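Local coordinates for xylose isomerase domain protein (Alicyclobacillus acidocaldarius subsp. acidocaldarius, PDB 3U0H) that is of unproven function but adopts a xylose isomerase-like TIM-barrel fold and may act as an isomerase, at residues R122-V127 with K163-A168; Q157-L162 with V174-D179. One frame throughout, in Å; residues are numbered along the deposited sequence.

Interaction 1 of 2, residues R122-V127 with K163-A168; sequences RRIRQV and KTFWEA
I124 and F165, with R125 and A168 beside them, join two neighbouring helices of the outer layer of the TIM barrel, 113-131 and 159-169. The apolar half is a methyl set against a ring edge. I124 CD1 lies near the plane of the F165 ring, 3.8 Å from F165 CE2, so the side chain meets the rim and not a face. F165 gets there because its CG is anti to the backbone N (chi1 -176°), which swings the ring out toward helix 113-131; I124 meets it with its CG1-CD1 arm fully extended.

The polar half is R125, which bends at its third torsion and presents its guanidinium edge to the C-terminal end of helix 159-169. R125 NH2 donates to A168 O at 2.9 Å, close to the guanidinium plane but with a bent N-H...O angle of 139°. R125 NE binds the next carbonyl, that of I169, and R125 NH1 reaches the carbonyl of E167 in a second subunit, so all three nitrogens are engaged. A168 O also takes a bond from R125 NH2 of the second subunit. The carbonyls at this helix end probably favour the positive charge. R122 CA sits 4.0 Å above the plane of the R125 guanidinium, over its centre. An alanine here would leave I169 O without the R125 NE donor and is likely to weaken the pairing with the second subunit, since the bonds to A168 O and to E167 O of that subunit would go too.

Around the contact, F165 packs on I117, L120 and A121 of helix 113-131 and meets F155 edge-to-face. W166 packs on V174 and A176, placing helix 159-169 between strand 174-179 and helix 113-131.

Interaction 2 of 2, residues Q157-L162 with V174-D179; sequences QSLADL and VGALVD
L162 and A176 meet methyl to methyl, L162 CD2 lying 3.8 Å from A176 CB. The same CD2 is 4.0 Å from G175 O, so this one branch of the leucine rests on both the alanine side chain and the backbone before it. L162 CG is anti to the backbone N (chi1 -180°), which carries the branch down from the helix onto the strand. L159, one turn earlier, adds a looser touch, its CD1 4.4 Å from A176 CB. The small alanine thus receives two leucines of helix 159-169, and the two segments meet by van der Waals packing alone, mostly of methyl groups.

The capped start of the helix probably helps fix where the leucines lie. S158 is its N-cap: D161 N donates to S158 OG at 3.0 Å, nearly straight at 168°. D161 in turn accepts from Q157 N through OD2 at 2.9 Å, on the anti side of the carboxylate, while its OD1 pairs with R115 of a second subunit. E188 accepts from L159 N.

Farther up the strand, D179 binds R221, H205 and N207 at the C-terminal mouth of the barrel. Helix 159-169 lies in the connection between parallel strands 137-141 and 174-179, and L162 packs on L140 of the first as well as on A176 of the second: a beta-alpha-beta crossover of the TIM barrel.

How the interactions relate
Both interactions use helix 159-169, one face of it turned to helix 113-131 and another to strand 174-179; their centres lie 12 Å apart. W166 ties them together: its NE1 makes a weak hydrogen bond to G175 O at 3.4 Å, and its CZ2 packs 3.8 Å from A176 N. Both contacts border the second subunit. Interaction 1 faces outward, where a 1,2-ethanediol molecule lies about 4 Å from the side chain of R125. Interaction 2 leads inward to D179, whose carboxylate lies close to those of E141 and E250, at the strand ends where TIM-barrel enzymes keep their active sites.

Interaction 1 of 2, residues R122-V127 with K163-A168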
loop_
_atom_site.group_PDB
_atom_site.type_symbol
_atom_site.label_atom_id
_atom_site.label_comp_id
_atom_site.label_asym_id
_atom_site.label_seq_id
_atom_site.Cartn_x
_atom_site.Cartn_y
_atom_site.Cartn_z
ATOM N N ARG A 122 -11.656 -4.286 7.918
ATOM C CA ARG A 122 -10.327 -3.778 8.281
ATOM C C ARG A 122 -9.461 -4.830 8.984
ATOM O O ARG A 122 -8.264 -4.865 8.823
ATOM C CB ARG A 122 -10.452 -2.508 9.120
ATOM C CG ARG A 122 -9.116 -1.929 9.590
ATOM C CD ARG A 122 -8.708 -2.426 10.971
ATOM N NE ARG A 122 -9.683 -2.201 12.055
ATOM C CZ ARG A 122 -9.534 -2.619 13.322
ATOM N NH1 ARG A 122 -8.479 -3.343 13.705
ATOM N NH2 ARG A 122 -10.458 -2.305 14.221
ATOM N N ARG A 123 -10.064 -5.671 9.797
ATOM C CA ARG A 123 -9.309 -6.679 10.569
ATOM C C ARG A 123 -8.849 -7.863 9.707
ATOM O O ARG A 123 -7.805 -8.454 9.948
ATOM C CB ARG A 123 -10.180 -7.195 11.727
ATOM C CG ARG A 123 -10.361 -6.207 12.857
ATOM C CD ARG A 123 -11.188 -6.776 13.995
ATOM N NE ARG A 123 -11.191 -5.935 15.176
ATOM C CZ ARG A 123 -11.671 -6.317 16.368
ATOM N NH1 ARG A 123 -12.171 -7.568 16.551
ATOM N NH2 ARG A 123 -11.651 -5.467 17.388
ATOM N N ILE A 124 -9.676 -8.224 8.749
ATOM C CA ILE A 124 -9.365 -9.259 7.771
ATOM C C ILE A 124 -8.230 -8.789 6.889
ATOM O O ILE A 124 -7.351 -9.575 6.547
ATOM C CB ILE A 124 -10.606 -9.643 6.907
ATOM C CG1 ILE A 124 -11.667 -10.347 7.804
ATOM C CG2 ILE A 124 -10.199 -10.582 5.768
ATOM C CD1 ILE A 124 -12.962 -10.807 7.136
ATOM N N ARG A 125 -8.241 -7.499 6.548
ATOM C CA ARG A 125 -7.178 -6.852 5.779
ATOM C C ARG A 125 -5.869 -6.957 6.571
ATOM O O ARG A 125 -4.813 -7.330 6.026
ATOM C CB ARG A 125 -7.543 -5.383 5.520
ATOM C CG ARG A 125 -6.482 -4.576 4.817
ATOM C CD ARG A 125 -6.803 -3.054 4.897
ATOM N NE ARG A 125 -8.176 -2.825 4.495
ATOM C CZ ARG A 125 -9.029 -1.882 4.915
ATOM N NH1 ARG A 125 -8.689 -0.950 5.770
ATOM N NH2 ARG A 125 -10.282 -1.915 4.414
ATOM N N GLN A 126 -5.926 -6.562 7.842
ATOM C CA GLN A 126 -4.759 -6.673 8.736
ATOM C C GLN A 126 -4.271 -8.132 8.805
ATOM O O GLN A 126 -3.087 -8.392 8.749
ATOM C CB GLN A 126 -5.070 -6.111 10.108
ATOM C CG GLN A 126 -5.160 -4.582 10.167
ATOM C CD GLN A 126 -5.532 -4.064 11.564
ATOM O OE1 GLN A 126 -6.447 -4.556 12.204
ATOM N NE2 GLN A 126 -4.812 -3.089 12.028
ATOM N N VAL A 127 -5.176 -9.084 8.898
ATOM C CA VAL A 127 -4.770 -10.474 8.926
ATOM C C VAL A 127 -4.080 -10.843 7.616
ATOM O O VAL A 127 -2.993 -11.431 7.643
ATOM C CB VAL A 127 -5.949 -11.372 9.225
ATOM C CG1 VAL A 127 -5.651 -12.857 8.942
ATOM C CG2 VAL A 127 -6.360 -11.191 10.686
ATOM N N LYS A 163 -17.649 -11.824 -3.056
ATOM C CA LYS A 163 -16.832 -11.074 -3.994
ATOM C C LYS A 163 -16.965 -9.567 -3.819
ATOM O O LYS A 163 -15.976 -8.856 -4.020
ATOM C CB LYS A 163 -17.214 -11.370 -5.407
ATOM C CG LYS A 163 -16.716 -12.668 -5.973
ATOM C CD LYS A 163 -17.387 -12.810 -7.351
ATOM C CE LYS A 163 -16.592 -13.643 -8.331
ATOM N NZ LYS A 163 -17.396 -13.986 -9.553
ATOM N N THR A 164 -18.144 -9.055 -3.471
ATOM C CA THR A 164 -18.228 -7.610 -3.189
ATOM C C THR A 164 -17.457 -7.324 -1.893
ATOM O O THR A 164 -16.807 -6.295 -1.762
ATOM C CB THR A 164 -19.653 -7.094 -3.086
ATOM O OG1 THR A 164 -20.266 -7.684 -1.912
ATOM C CG2 THR A 164 -20.465 -7.491 -4.372
ATOM N N PHE A 165 -17.427 -8.265 -0.970
ATOM C CA PHE A 165 -16.789 -8.009 0.349
ATOM C C PHE A 165 -15.273 -7.942 0.206
ATOM O O PHE A 165 -14.651 -7.113 0.867
ATOM C CB PHE A 165 -17.257 -9.023 1.377
ATOM C CG PHE A 165 -16.740 -8.793 2.782
ATOM C CD1 PHE A 165 -16.878 -7.565 3.409
ATOM C CD2 PHE A 165 -16.173 -9.830 3.490
ATOM C CE1 PHE A 165 -16.428 -7.369 4.686
ATOM C CE2 PHE A 165 -15.694 -9.615 4.775
ATOM C CZ PHE A 165 -15.832 -8.386 5.373
ATOM N N TRP A 166 -14.695 -8.721 -0.724
ATOM C CA TRP A 166 -13.297 -8.524 -1.157
ATOM C C TRP A 166 -12.909 -7.100 -1.448
ATOM O O TRP A 166 -11.823 -6.685 -1.193
ATOM C CB TRP A 166 -12.944 -9.386 -2.382
ATOM C CG TRP A 166 -13.046 -10.876 -2.142
ATOM C CD1 TRP A 166 -13.028 -11.547 -0.916
ATOM C CD2 TRP A 166 -13.100 -11.923 -3.155
ATOM N NE1 TRP A 166 -13.094 -12.889 -1.090
ATOM C CE2 TRP A 166 -13.218 -13.183 -2.425
ATOM C CE3 TRP A 166 -13.171 -11.931 -4.547
ATOM C CZ2 TRP A 166 -13.319 -14.410 -3.078
ATOM C CZ3 TRP A 166 -13.278 -13.176 -5.192
ATOM C CH2 TRP A 166 -13.338 -14.392 -4.466
ATOM N N GLU A 167 -13.778 -6.327 -2.008
ATOM C CA GLU A 167 -13.457 -4.935 -2.311
ATOM C C GLU A 167 -13.304 -4.125 -1.024
ATOM O O GLU A 167 -12.487 -3.266 -0.944
ATOM C CB GLU A 167 -14.591 -4.324 -3.148
ATOM C CG GLU A 167 -14.833 -4.975 -4.519
ATOM C CD GLU A 167 -15.996 -4.326 -5.315
ATOM O OE1 GLU A 167 -16.232 -3.085 -5.204
ATOM O OE2 GLU A 167 -16.686 -5.080 -6.061
ATOM N N ALA A 168 -14.116 -4.418 -0.010
ATOM C CA ALA A 168 -14.052 -3.660 1.262
ATOM C C ALA A 168 -12.688 -3.915 1.895
ATOM O O ALA A 168 -12.006 -3.000 2.346
ATOM C CB ALA A 168 -15.201 -4.077 2.204
#

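Interaction 2 of 2, residues Q157-L162 with V174-D179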
loop_
_atom_site.group_PDB
_atom_site.type_symbol
_atom_site.label_atom_id
_atom_site.label_comp_id
_atom_site.label_asym_id
_atom_site.label_seq_id
_atom_site.Cartn_x
_atom_site.Cartn_y
_atom_site.Cartn_z
ATOM N N GLN A 157 -24.028 -14.280 2.122
ATOM C CA GLN A 157 -24.827 -15.531 1.974
ATOM C C GLN A 157 -24.546 -16.303 0.713
ATOM O O GLN A 157 -25.235 -17.305 0.401
ATOM C CB GLN A 157 -26.315 -15.213 2.039
ATOM C CG GLN A 157 -26.697 -14.677 3.413
ATOM C CD GLN A 157 -28.068 -14.079 3.464
ATOM O OE1 GLN A 157 -28.870 -14.218 2.542
ATOM N NE2 GLN A 157 -28.356 -13.427 4.573
ATOM N N SER A 158 -23.453 -15.917 0.058
ATOM C CA SER A 158 -23.135 -16.437 -1.248
ATOM C C SER A 158 -21.779 -15.964 -1.726
ATOM O O SER A 158 -21.226 -14.973 -1.236
ATOM C CB SER A 158 -24.161 -15.925 -2.258
ATOM O OG SER A 158 -23.911 -14.519 -2.517
ATOM N N LEU A 159 -21.283 -16.660 -2.731
ATOM C CA LEU A 159 -20.068 -16.280 -3.387
ATOM C C LEU A 159 -20.143 -14.872 -3.991
ATOM O O LEU A 159 -19.198 -14.126 -3.883
ATOM C CB LEU A 159 -19.760 -17.289 -4.484
ATOM C CG LEU A 159 -18.541 -16.952 -5.317
ATOM C CD1 LEU A 159 -17.322 -16.827 -4.338
ATOM C CD2 LEU A 159 -18.333 -17.984 -6.443
ATOM N N ALA A 160 -21.243 -14.530 -4.628
ATOM C CA ALA A 160 -21.448 -13.154 -5.214
ATOM C C ALA A 160 -21.319 -12.091 -4.120
ATOM O O ALA A 160 -20.652 -11.085 -4.282
ATOM C CB ALA A 160 -22.817 -13.009 -5.965
ATOM N N ASP A 161 -21.942 -12.338 -2.983
ATOM C CA ASP A 161 -21.792 -11.442 -1.827
ATOM C C ASP A 161 -20.322 -11.339 -1.388
ATOM O O ASP A 161 -19.799 -10.236 -1.168
ATOM C CB ASP A 161 -22.590 -11.935 -0.617
ATOM C CG ASP A 161 -24.098 -11.809 -0.776
ATOM O OD1 ASP A 161 -24.570 -11.293 -1.799
ATOM O OD2 ASP A 161 -24.795 -12.302 0.147
ATOM N N LEU A 162 -19.694 -12.501 -1.211
ATOM C CA LEU A 162 -18.303 -12.539 -0.802
ATOM C C LEU A 162 -17.404 -11.735 -1.742
ATOM O O LEU A 162 -16.476 -11.062 -1.268
ATOM C CB LEU A 162 -17.778 -13.968 -0.709
ATOM C CG LEU A 162 -16.293 -14.119 -0.275
ATOM C CD1 LEU A 162 -16.015 -13.450 1.056
ATOM C CD2 LEU A 162 -15.874 -15.614 -0.215
ATOM N N VAL A 174 -6.794 -12.461 -0.697
ATOM C CA VAL A 174 -8.033 -12.942 -0.048
ATOM C C VAL A 174 -8.963 -13.550 -1.056
ATOM O O VAL A 174 -9.264 -12.935 -2.068
ATOM C CB VAL A 174 -8.762 -11.851 0.781
ATOM C CG1 VAL A 174 -10.037 -12.370 1.458
ATOM C CG2 VAL A 174 -7.810 -11.360 1.866
ATOM N N GLY A 175 -9.394 -14.793 -0.766
ATOM C CA GLY A 175 -10.284 -15.522 -1.654
ATOM C C GLY A 175 -11.373 -16.267 -0.912
ATOM O O GLY A 175 -11.875 -15.797 0.090
ATOM N N ALA A 176 -11.692 -17.443 -1.401
ATOM C CA ALA A 176 -12.789 -18.180 -0.890
ATOM C C ALA A 176 -12.379 -19.563 -0.354
ATOM O O ALA A 176 -11.525 -20.265 -0.903
ATOM C CB ALA A 176 -13.890 -18.294 -1.994
ATOM N N LEU A 177 -13.026 -19.970 0.722
ATOM C CA LEU A 177 -13.083 -21.399 1.100
ATOM C C LEU A 177 -14.434 -21.779 0.530
ATOM O O LEU A 177 -15.425 -21.228 0.953
ATOM C CB LEU A 177 -13.058 -21.568 2.647
ATOM C CG LEU A 177 -12.797 -22.967 3.273
ATOM C CD1 LEU A 177 -12.777 -22.852 4.813
ATOM C CD2 LEU A 177 -13.900 -23.960 2.880
ATOM N N VAL A 178 -14.469 -22.708 -0.408
ATOM C CA VAL A 178 -15.668 -23.101 -1.037
ATOM C C VAL A 178 -16.136 -24.440 -0.482
ATOM O O VAL A 178 -15.505 -25.474 -0.702
ATOM C CB VAL A 178 -15.455 -23.266 -2.568
ATOM C CG1 VAL A 178 -16.787 -23.668 -3.212
ATOM C CG2 VAL A 178 -14.904 -21.991 -3.188
ATOM N N ASP A 179 -17.294 -24.445 0.167
ATOM C CA ASP A 179 -17.869 -25.672 0.771
ATOM C C ASP A 179 -19.072 -26.127 -0.067
ATOM O O ASP A 179 -19.887 -25.292 -0.367
ATOM C CB ASP A 179 -18.319 -25.297 2.170
ATOM C CG ASP A 179 -18.799 -26.493 2.990
ATOM O OD1 ASP A 179 -19.575 -27.336 2.449
ATOM O OD2 ASP A 179 -18.403 -26.543 4.208
#